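Local coordinates for ankyrin-repeat protein B (Legionella pneumophila, PDB 5K34) that is a bacterial F-box effector that hijacks the host ubiquitin-proteasome system, seen here as its ankyrin domain, which probably mediates protein-protein binding, at residues 10-14 / 29-35; 44-50 / 76-82; 55-59 / 95-99; 82-87 / 109-113. All coordinates share one frame; numbering follows the deposited sequence.

Contact 1: 10-14 / 29-35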
# COMPACT_ATOMS: atom_id res chain seq x y z
N LEU A 10 0.26 -15.25 -7.18
CA LEU A 10 -0.71 -14.16 -7.19
C LEU A 10 -0.26 -13.00 -6.30
O LEU A 10 -0.42 -11.85 -6.73
CB LEU A 10 -2.09 -14.64 -6.73
CG LEU A 10 -2.89 -15.55 -7.69
CD1 LEU A 10 -4.09 -16.13 -6.96
CD2 LEU A 10 -3.31 -14.76 -8.90
N TRP A 11 0.26 -13.30 -5.13
CA TRP A 11 0.71 -12.21 -4.24
C TRP A 11 1.82 -11.38 -4.91
O TRP A 11 1.79 -10.15 -4.85
CB TRP A 11 1.21 -12.76 -2.90
CG TRP A 11 1.63 -11.67 -1.95
CD1 TRP A 11 2.86 -11.09 -1.85
CD2 TRP A 11 0.79 -11.02 -1.01
NE1 TRP A 11 2.83 -10.11 -0.89
CE2 TRP A 11 1.58 -10.05 -0.34
CE3 TRP A 11 -0.56 -11.16 -0.65
CZ2 TRP A 11 1.06 -9.24 0.67
CZ3 TRP A 11 -1.07 -10.32 0.35
CH2 TRP A 11 -0.26 -9.41 1.01
N GLY A 12 2.81 -12.05 -5.50
CA GLY A 12 3.87 -11.29 -6.17
C GLY A 12 3.34 -10.43 -7.29
O GLY A 12 3.76 -9.27 -7.44
N ASN A 13 2.40 -10.97 -8.07
CA ASN A 13 1.80 -10.18 -9.16
C ASN A 13 0.96 -9.02 -8.60
O ASN A 13 0.90 -7.95 -9.22
CB ASN A 13 0.91 -11.10 -10.02
CG ASN A 13 1.72 -12.00 -10.89
OD1 ASN A 13 2.92 -11.81 -11.10
ND2 ASN A 13 1.06 -13.01 -11.45
N LEU A 14 0.33 -9.23 -7.44
CA LEU A 14 -0.45 -8.18 -6.75
C LEU A 14 0.45 -7.04 -6.32
O LEU A 14 0.11 -5.86 -6.47
CB LEU A 14 -1.13 -8.80 -5.55
CG LEU A 14 -1.86 -7.89 -4.58
CD1 LEU A 14 -3.00 -7.16 -5.27
CD2 LEU A 14 -2.35 -8.72 -3.40
N ILE A 29 -7.00 -9.73 -9.14
CA ILE A 29 -6.31 -10.66 -8.26
C ILE A 29 -7.05 -10.80 -6.93
O ILE A 29 -7.20 -11.93 -6.40
CB ILE A 29 -4.84 -10.24 -8.05
CG1 ILE A 29 -4.07 -10.35 -9.35
CG2 ILE A 29 -4.21 -11.06 -6.91
CD1 ILE A 29 -2.73 -9.64 -9.33
N LEU A 30 -7.54 -9.70 -6.36
CA LEU A 30 -8.23 -9.79 -5.05
C LEU A 30 -9.55 -10.57 -5.18
O LEU A 30 -9.96 -11.18 -4.18
CB LEU A 30 -8.42 -8.41 -4.44
CG LEU A 30 -7.09 -7.67 -4.14
CD1 LEU A 30 -7.39 -6.38 -3.47
CD2 LEU A 30 -6.13 -8.51 -3.31
N LYS A 31 -10.15 -10.60 -6.36
CA LYS A 31 -11.37 -11.40 -6.56
C LYS A 31 -11.07 -12.88 -6.39
O LYS A 31 -12.03 -13.66 -6.18
CB LYS A 31 -11.89 -11.19 -7.95
CG LYS A 31 -12.86 -10.06 -8.11
CD LYS A 31 -13.81 -10.61 -9.18
CE LYS A 31 -14.53 -9.55 -10.00
NZ LYS A 31 -15.25 -10.27 -11.11
N LYS A 32 -9.82 -13.31 -6.54
CA LYS A 32 -9.44 -14.74 -6.41
C LYS A 32 -9.28 -15.13 -4.95
O LYS A 32 -8.90 -16.26 -4.65
CB LYS A 32 -8.16 -15.04 -7.20
CG LYS A 32 -8.28 -14.76 -8.69
CD LYS A 32 -7.05 -15.15 -9.49
CE LYS A 32 -7.24 -14.82 -10.95
NZ LYS A 32 -8.59 -15.28 -11.42
N GLY A 33 -9.58 -14.22 -4.03
CA GLY A 33 -9.65 -14.58 -2.61
C GLY A 33 -8.48 -14.14 -1.74
O GLY A 33 -8.34 -14.60 -0.61
N ILE A 34 -7.60 -13.30 -2.26
CA ILE A 34 -6.45 -12.82 -1.49
C ILE A 34 -6.91 -11.66 -0.58
O ILE A 34 -7.52 -10.69 -1.03
CB ILE A 34 -5.35 -12.33 -2.47
CG1 ILE A 34 -4.94 -13.43 -3.51
CG2 ILE A 34 -4.23 -11.65 -1.67
CD1 ILE A 34 -4.27 -14.65 -2.88
N ASP A 35 -6.56 -11.75 0.69
CA ASP A 35 -6.76 -10.68 1.65
C ASP A 35 -5.51 -9.78 1.61
O ASP A 35 -4.41 -10.19 2.07
CB ASP A 35 -6.99 -11.24 3.06
CG ASP A 35 -7.19 -10.17 4.09
OD1 ASP A 35 -6.94 -8.96 3.86
OD2 ASP A 35 -7.62 -10.51 5.24

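Contact 2: 44-50 / 76-82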
# COMPACT_ATOMS: atom_id res chain seq x y z
N LEU A 44 8.01 -10.63 3.54
CA LEU A 44 8.76 -9.55 4.15
C LEU A 44 7.87 -8.62 5.01
O LEU A 44 8.25 -7.46 5.24
CB LEU A 44 9.58 -8.73 3.13
CG LEU A 44 10.47 -9.53 2.17
CD1 LEU A 44 11.23 -8.60 1.23
CD2 LEU A 44 11.32 -10.65 2.79
N ASN A 45 6.69 -9.13 5.41
CA ASN A 45 5.71 -8.32 6.14
C ASN A 45 5.26 -7.06 5.37
O ASN A 45 4.77 -6.11 5.97
CB ASN A 45 6.18 -7.98 7.57
CG ASN A 45 5.98 -9.13 8.50
OD1 ASN A 45 6.92 -9.40 9.36
ND2 ASN A 45 4.90 -9.77 8.44
N ARG A 46 5.36 -7.12 4.05
CA ARG A 46 4.85 -6.03 3.22
C ARG A 46 3.42 -6.29 2.78
O ARG A 46 2.93 -7.43 2.80
CB ARG A 46 5.75 -5.84 1.96
CG ARG A 46 7.25 -5.82 2.25
CD ARG A 46 8.04 -5.26 1.09
NE ARG A 46 8.07 -3.81 1.17
CZ ARG A 46 8.07 -3.00 0.12
NH1 ARG A 46 8.09 -1.68 0.31
NH2 ARG A 46 8.00 -3.48 -1.13
N THR A 47 2.74 -5.23 2.33
CA THR A 47 1.40 -5.38 1.73
C THR A 47 1.37 -4.59 0.42
O THR A 47 2.26 -3.76 0.18
CB THR A 47 0.31 -4.77 2.64
OG1 THR A 47 0.49 -3.35 2.72
CG2 THR A 47 0.31 -5.41 4.05
N PRO A 48 0.33 -4.78 -0.39
CA PRO A 48 0.19 -3.98 -1.60
C PRO A 48 -0.08 -2.52 -1.30
O PRO A 48 0.08 -1.68 -2.19
CB PRO A 48 -0.97 -4.64 -2.36
CG PRO A 48 -1.71 -5.42 -1.33
CD PRO A 48 -0.61 -5.91 -0.37
N LEU A 49 -0.51 -2.17 -0.08
CA LEU A 49 -0.62 -0.74 0.28
C LEU A 49 0.77 -0.11 0.29
O LEU A 49 0.95 0.97 -0.28
CB LEU A 49 -1.32 -0.59 1.62
CG LEU A 49 -1.45 0.84 2.16
CD1 LEU A 49 -2.18 1.76 1.15
CD2 LEU A 49 -2.16 0.85 3.51
N LEU A 50 1.78 -0.77 0.89
CA LEU A 50 3.16 -0.30 0.80
C LEU A 50 3.66 -0.23 -0.59
O LEU A 50 4.35 0.72 -1.00
CB LEU A 50 4.12 -1.17 1.60
CG LEU A 50 4.25 -1.02 3.08
CD1 LEU A 50 5.45 -1.87 3.55
CD2 LEU A 50 4.49 0.47 3.48
N ASP A 76 6.82 -3.34 7.87
CA ASP A 76 7.44 -4.46 7.17
C ASP A 76 8.82 -4.74 7.74
O ASP A 76 9.26 -4.13 8.73
CB ASP A 76 7.46 -4.21 5.65
CG ASP A 76 8.46 -3.21 5.20
OD1 ASP A 76 9.27 -2.65 5.98
OD2 ASP A 76 8.48 -2.95 3.94
N ASN A 77 9.52 -5.72 7.16
CA ASN A 77 10.82 -6.15 7.71
C ASN A 77 11.93 -5.19 7.41
O ASN A 77 13.05 -5.41 7.92
CB ASN A 77 11.15 -7.58 7.28
CG ASN A 77 10.28 -8.60 8.01
OD1 ASN A 77 9.54 -8.24 8.90
ND2 ASN A 77 10.44 -9.87 7.60
N TYR A 78 11.69 -4.16 6.60
CA TYR A 78 12.63 -3.05 6.47
C TYR A 78 12.39 -2.04 7.59
O TYR A 78 13.20 -1.10 7.75
CB TYR A 78 12.47 -2.33 5.13
CG TYR A 78 12.72 -3.22 3.94
CD1 TYR A 78 14.02 -3.35 3.43
CD2 TYR A 78 11.70 -3.93 3.35
CE1 TYR A 78 14.27 -4.14 2.30
CE2 TYR A 78 11.92 -4.72 2.22
CZ TYR A 78 13.19 -4.81 1.69
OH TYR A 78 13.40 -5.56 0.55
N GLY A 79 11.28 -2.18 8.30
CA GLY A 79 10.92 -1.24 9.37
C GLY A 79 9.90 -0.17 8.91
O GLY A 79 9.58 0.71 9.72
N ASP A 80 9.44 -0.20 7.66
CA ASP A 80 8.54 0.83 7.14
C ASP A 80 7.08 0.47 7.32
O ASP A 80 6.67 -0.66 7.02
CB ASP A 80 8.79 1.02 5.66
CG ASP A 80 10.22 1.45 5.34
OD1 ASP A 80 10.82 2.25 6.09
OD2 ASP A 80 10.75 1.00 4.29
N SER A 81 6.29 1.41 7.81
CA SER A 81 4.82 1.26 7.80
C SER A 81 4.27 2.14 6.66
O SER A 81 4.96 3.00 6.13
CB SER A 81 4.24 1.72 9.14
OG SER A 81 4.53 3.09 9.30
N PRO A 82 2.97 1.97 6.34
CA PRO A 82 2.40 2.89 5.36
C PRO A 82 2.60 4.35 5.73
O PRO A 82 3.03 5.14 4.89
CB PRO A 82 0.90 2.45 5.34
CG PRO A 82 0.99 0.97 5.60
CD PRO A 82 2.07 0.82 6.63
O HOH W 1 9.27 -0.71 2.73

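Contact 3: 55-59 / 95-99. With SO4 (sulfate ion), chain C.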
# COMPACT_ATOMS: atom_id res chain seq x y z
N GLY A 55 5.46 3.04 -5.23
CA GLY A 55 5.35 3.28 -6.67
C GLY A 55 4.69 4.60 -7.00
O GLY A 55 4.49 4.86 -8.20
N LYS A 56 4.33 5.41 -6.01
CA LYS A 56 3.59 6.66 -6.22
C LYS A 56 2.26 6.40 -6.87
O LYS A 56 1.66 7.25 -7.56
CB LYS A 56 4.41 7.67 -7.04
CG LYS A 56 5.79 7.96 -6.44
CD LYS A 56 6.50 9.13 -7.09
CE LYS A 56 6.70 8.93 -8.58
NZ LYS A 56 7.53 10.07 -9.09
N ALA A 57 1.70 5.21 -6.60
CA ALA A 57 0.42 4.77 -7.16
C ALA A 57 -0.68 5.20 -6.18
O ALA A 57 -1.34 4.38 -5.55
CB ALA A 57 0.45 3.24 -7.37
N TYR A 58 -0.85 6.53 -6.06
CA TYR A 58 -1.64 7.02 -4.93
C TYR A 58 -3.14 6.73 -5.04
O TYR A 58 -3.79 6.54 -4.03
CB TYR A 58 -1.34 8.51 -4.65
CG TYR A 58 0.11 8.72 -4.29
CD1 TYR A 58 0.67 8.12 -3.16
CD2 TYR A 58 0.91 9.53 -5.04
CE1 TYR A 58 2.01 8.29 -2.83
CE2 TYR A 58 2.26 9.74 -4.71
CZ TYR A 58 2.78 9.11 -3.63
OH TYR A 58 4.13 9.30 -3.37
N GLN A 59 -3.64 6.64 -6.27
CA GLN A 59 -5.07 6.24 -6.41
C GLN A 59 -5.30 4.77 -5.99
O GLN A 59 -6.30 4.54 -5.29
CB GLN A 59 -5.59 6.48 -7.83
CG GLN A 59 -5.39 7.91 -8.35
CD GLN A 59 -4.18 8.05 -9.24
OE1 GLN A 59 -3.07 7.59 -8.87
NE2 GLN A 59 -4.34 8.64 -10.41
N PHE A 95 10.39 14.80 -4.44
CA PHE A 95 8.94 14.81 -4.64
C PHE A 95 8.39 16.21 -4.91
O PHE A 95 8.81 17.19 -4.28
CB PHE A 95 8.24 14.17 -3.42
CG PHE A 95 8.34 12.69 -3.44
CD1 PHE A 95 9.51 12.03 -3.06
CD2 PHE A 95 7.24 11.91 -3.78
CE1 PHE A 95 9.64 10.62 -3.11
CE2 PHE A 95 7.36 10.54 -3.81
CZ PHE A 95 8.52 9.87 -3.48
N LYS A 96 7.50 16.28 -5.88
CA LYS A 96 6.92 17.53 -6.34
C LYS A 96 5.67 17.90 -5.52
O LYS A 96 5.07 17.01 -4.84
CB LYS A 96 6.58 17.44 -7.84
CG LYS A 96 5.68 18.57 -8.33
CD LYS A 96 4.97 18.31 -9.66
CE LYS A 96 3.59 18.94 -9.66
NZ LYS A 96 3.41 20.05 -8.68
N ASP A 97 5.24 19.17 -5.59
CA ASP A 97 4.07 19.68 -4.87
C ASP A 97 2.82 18.78 -5.03
O ASP A 97 2.18 18.52 -4.03
CB ASP A 97 3.66 21.09 -5.34
CG ASP A 97 4.69 22.19 -5.01
OD1 ASP A 97 5.62 21.96 -4.21
OD2 ASP A 97 4.48 23.32 -5.52
N LYS A 98 2.54 18.34 -6.25
CA LYS A 98 1.30 17.60 -6.52
C LYS A 98 1.34 16.25 -5.82
O LYS A 98 0.33 15.77 -5.28
CB LYS A 98 1.19 17.32 -8.01
CG LYS A 98 -0.25 17.16 -8.51
CD LYS A 98 -0.27 16.66 -9.96
CE LYS A 98 -0.42 17.80 -10.95
NZ LYS A 98 -1.81 18.33 -11.06
N GLU A 99 2.51 15.63 -5.83
CA GLU A 99 2.72 14.37 -5.14
C GLU A 99 2.67 14.57 -3.63
O GLU A 99 2.04 13.79 -2.91
CB GLU A 99 4.04 13.74 -5.52
CG GLU A 99 4.07 13.21 -6.95
CD GLU A 99 5.51 12.98 -7.48
OE1 GLU A 99 6.52 13.55 -6.91
OE2 GLU A 99 5.65 12.28 -8.52
S SO4 C . -1.03 7.68 -13.13
O1 SO4 C . -1.20 7.88 -14.61
O2 SO4 C . -0.51 6.25 -12.83
O3 SO4 C . -0.12 8.71 -12.55
O4 SO4 C . -2.28 7.97 -12.38
O HOH W 2 9.00 12.35 -7.99

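Contact 4: 82-87 / 109-113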
# COMPACT_ATOMS: atom_id res chain seq x y z
N PRO A 82 2.97 1.97 6.34
CA PRO A 82 2.40 2.89 5.36
C PRO A 82 2.60 4.35 5.73
O PRO A 82 3.03 5.14 4.89
CB PRO A 82 0.90 2.45 5.34
CG PRO A 82 0.99 0.97 5.60
CD PRO A 82 2.07 0.82 6.63
N ILE A 83 2.31 4.70 6.98
CA ILE A 83 2.51 6.09 7.40
C ILE A 83 3.97 6.51 7.35
O ILE A 83 4.28 7.60 6.87
CB ILE A 83 1.92 6.36 8.81
CG1 ILE A 83 0.40 6.36 8.72
CG2 ILE A 83 2.40 7.73 9.33
CD1 ILE A 83 -0.24 6.18 10.09
N SER A 84 4.88 5.68 7.90
CA SER A 84 6.27 6.15 7.95
C SER A 84 6.89 6.23 6.57
O SER A 84 7.69 7.11 6.29
CB SER A 84 7.11 5.30 8.92
OG SER A 84 7.47 4.04 8.36
N LEU A 85 6.48 5.35 5.64
CA LEU A 85 6.98 5.41 4.28
C LEU A 85 6.48 6.68 3.58
O LEU A 85 7.25 7.36 2.88
CB LEU A 85 6.56 4.14 3.52
CG LEU A 85 7.19 3.97 2.14
CD1 LEU A 85 8.72 3.85 2.26
CD2 LEU A 85 6.59 2.77 1.44
N LEU A 86 5.21 7.01 3.77
CA LEU A 86 4.65 8.28 3.25
C LEU A 86 5.42 9.46 3.82
O LEU A 86 5.74 10.41 3.09
CB LEU A 86 3.16 8.37 3.56
CG LEU A 86 2.26 7.50 2.68
CD1 LEU A 86 0.91 7.34 3.38
CD2 LEU A 86 2.10 8.12 1.29
N LYS A 87 5.68 9.42 5.12
CA LYS A 87 6.42 10.52 5.76
C LYS A 87 7.82 10.65 5.17
O LYS A 87 8.29 11.78 4.99
CB LYS A 87 6.48 10.31 7.27
CG LYS A 87 5.19 10.70 7.97
CD LYS A 87 5.34 10.45 9.48
CE LYS A 87 4.12 10.90 10.25
NZ LYS A 87 4.22 12.35 10.60
N GLY A 109 -5.43 11.04 6.47
CA GLY A 109 -6.47 10.08 6.56
C GLY A 109 -6.08 8.90 7.44
O GLY A 109 -6.87 8.45 8.29
N MET A 110 -4.88 8.36 7.27
CA MET A 110 -4.46 7.23 8.06
C MET A 110 -4.31 7.56 9.54
O MET A 110 -4.71 6.72 10.36
CB MET A 110 -3.15 6.68 7.53
CG MET A 110 -3.31 6.01 6.15
SD MET A 110 -1.73 5.41 5.52
CE MET A 110 -2.22 4.88 3.89
N GLN A 111 -3.78 8.73 9.88
CA GLN A 111 -3.58 9.06 11.28
C GLN A 111 -4.87 9.47 11.97
O GLN A 111 -5.05 9.24 13.17
CB GLN A 111 -2.56 10.17 11.41
CG GLN A 111 -1.15 9.75 11.03
CD GLN A 111 -0.12 10.77 11.46
OE1 GLN A 111 -0.29 11.95 11.23
NE2 GLN A 111 0.94 10.32 12.13
N GLU A 112 -5.77 10.12 11.24
CA GLU A 112 -6.89 10.87 11.87
C GLU A 112 -8.25 10.26 11.67
O GLU A 112 -9.15 10.52 12.50
CB GLU A 112 -6.87 12.34 11.45
CG GLU A 112 -5.51 12.96 11.76
CD GLU A 112 -5.39 14.45 11.47
OE1 GLU A 112 -6.39 15.19 11.57
OE2 GLU A 112 -4.24 14.89 11.24
N GLU A 113 -8.49 9.49 10.61
CA GLU A 113 -9.82 8.90 10.38
C GLU A 113 -10.22 7.91 11.48
O GLU A 113 -9.42 7.28 12.17
CB GLU A 113 -9.89 8.20 9.02
CG GLU A 113 -10.01 9.21 7.88
CD GLU A 113 -9.81 8.57 6.50
OE1 GLU A 113 -9.71 7.33 6.32
OE2 GLU A 113 -9.77 9.41 5.54
O HOH W 3 1.88 13.72 11.16

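Contact 1: 10-14 / 29-35
I29 lies against the face of helix 5-19 that carries L10 and L14, and its two branches divide the work. CG1 stands anti to the carbonyl carbon (chi1 -66°) and the chain runs on extended, which brings CD1 to 3.6 Å from the backbone N of L14. The shorter branch, CG2, settles between the two leucines, 4.1 Å from CB of L14, and approaches the carbonyl oxygen of L10. L14 has CG anti to its backbone N (chi1 173°), a rotamer that sends both methyls past I29 to the residues beyond. Its CD2 touches CD2 of L30 at 3.8 Å, crossing nearly at right angles, and CG2 of I34 at 3.9 Å, sliding past that isoleucine in the opposite direction. CD2 of L14 also sits over one face of the W11 indole, toward its rim. I34 approaches the same indole at its edge, CG2 lying 3.8 Å from CE3 of W11, while the carbonyl oxygen of D35 lies in the ring plane, 3.8 Å from CZ3 of W11. At the outer margin CD of K32 lies 3.8 Å from CD2 of L10. No hydrogen bond joins the segments. P48 of helix 48-54 touches both W11 and L14. Apolar packing between two successive helices, with G33, of positive phi, in the type I turn after helix 23-30, is characteristic of the helix-turn-helix unit of ankyrin repeats.

Contact 2: 44-50 / 76-82
L44 opens the contact with its backbone: its carbonyl oxygen accepts from N77 N at 2.9 Å. Its CD1 methyl meets the Y78 side chain, 3.8 Å from OH. N45 follows with a backbone approach, its carbonyl oxygen 3.4 Å from CA of D76 in a CA-H...O contact. R46 supplies the salt bridge. Bent at chi3 (85°), it lies alongside D76, and its NE donates to D76 OD2 over 2.9 Å in a nearly straight bond (165°). The acceptor lies in the guanidinium plane and is met on its anti side, although the two flat groups are turned 47° apart. A water bonded to NH1 of R46, OD2 of D76 and OD2 of D80 ties the three side chains together, and E54 also pairs with NH1. The other carboxylate oxygen, OD1 of D76, turns inward to its own loop and accepts from D80 N at 3.0 Å, so both ends of the group are held. T47 caps helix 48-54 through weak bonds from L49 N and L50 N. L49 CD2 packs on CG of P82 at 3.8 Å, while L50 puts CD1 beside the D76 carboxylate and CD2 against the S81-P82 peptide, 3.6 Å from P82 N. Such loops lying side by side, each leading into a Thr-Pro or Ser-Pro helix start, typify adjacent ankyrin repeats.

Contact 3: 55-59 / 95-99
K56 and E99 form the ionic part of this contact. The lysine, bent at chi3 (-59°), carries NZ to 3.0 Å from OE2 of E99, a salt bridge in which the ammonium stands above the carboxylate plane. One water spans the same pair, accepting from NZ of K56 and donating to OE1 of E99. That second oxygen is also gripped from within its own segment, since K96 N donates to E99 OE1 at 3.1 Å along an almost straight line (170°). Three bonds, counting the water, thus hold the carboxylate, and the one from K96 N, at the N-cap position of helix 97-112, ties it to the helix start. The apolar part centres on F95. CD of K56 lies 3.7 Å from CE2 of F95, so the methylenes make the contact, whereas NZ is 5.8 Å from the ring centroid and gives at most a weak cation-pi attraction. The hydroxyl of Y58 approaches the same ring atom, OH lying 3.5 Å from CE2 of F95, and is hydrogen-bonded to Q89 of helix 82-91. A bound sulfate, probably from crystallisation, accepts at O4 from NE2 of Q59 (2.9 Å) and is also bonded to N21. K56, with positive phi, ends helix 48-54 in a Schellman motif. Such a tight turn between antiparallel helices is a helix-turn-helix connection of the ankyrin kind, here meeting the start of the last helix.

Contact 4: 82-87 / 109-113
I83 and M110 face each other where helices 82-91 and 97-112 approach, their CA atoms 7.1 Å apart, and their side chains slide past one another in opposite directions. CG1 of I83 rests 3.8 Å from CB of M110 and also approaches the sulfur. The methionine is extended beyond CG, both chi2 and chi3 being close to 180°, which carries SD past I83 and on toward L86 and P82. L86 crosses it at about a right angle: CD1 of L86 is 3.9 Å from SD of M110 and nearly as close to CE, so a single leucine methyl lies against the end of the thioether. From the start of helix 82-91, CB of P82 reaches SD of M110 at 4.0 Å.

The neighbouring residue Q111 takes the more exposed side. Its CG meets CD1 of I83 at 3.8 Å, the two chains crossing at a slant. Beyond that point Q111 and K87 come from opposite directions, CE of K87 standing 3.7 Å from NE2 of Q111. Their polar ends are joined through water, which accepts from NZ of K87 and donates to OE1 of Q111, each at 2.8 Å. The bend at chi4 of K87 (-87°) turns the ammonium to that water. E113, just past the helix, makes a salt bridge to R66 and a hydrogen bond to W65, tying this end to helix 58-67.

With no direct hydrogen bond between the segments, cohesion here rests on van der Waals contact of aliphatic and thioether groups, and the single polar link is water-mediated and lies at the exposed margin.

Overall arrangement
The four contacts are spread along the helical stack. Contact 1 and contacts 3 and 4 lie on opposite sides of the chain's centre, each about 24 Å from contact 1 between centres. Contact 2 touches contacts 1 and 4 but stays about 5 Å from contact 3 at the nearest atoms: W11 CZ2 of contact 1 lies 3.4 Å from R46 O, and L50 CD2 meets L85 CD2 of contact 4 at 3.7 Å. P82 belongs to contacts 2 and 4. Contacts 3 and 4 both use helix 97-112 and touch through Y58 and L86. Probable crystallisation additives are a sulfate bonded to Q59 beside contact 3 and a glycerol about 5 Å from the N45 side chain.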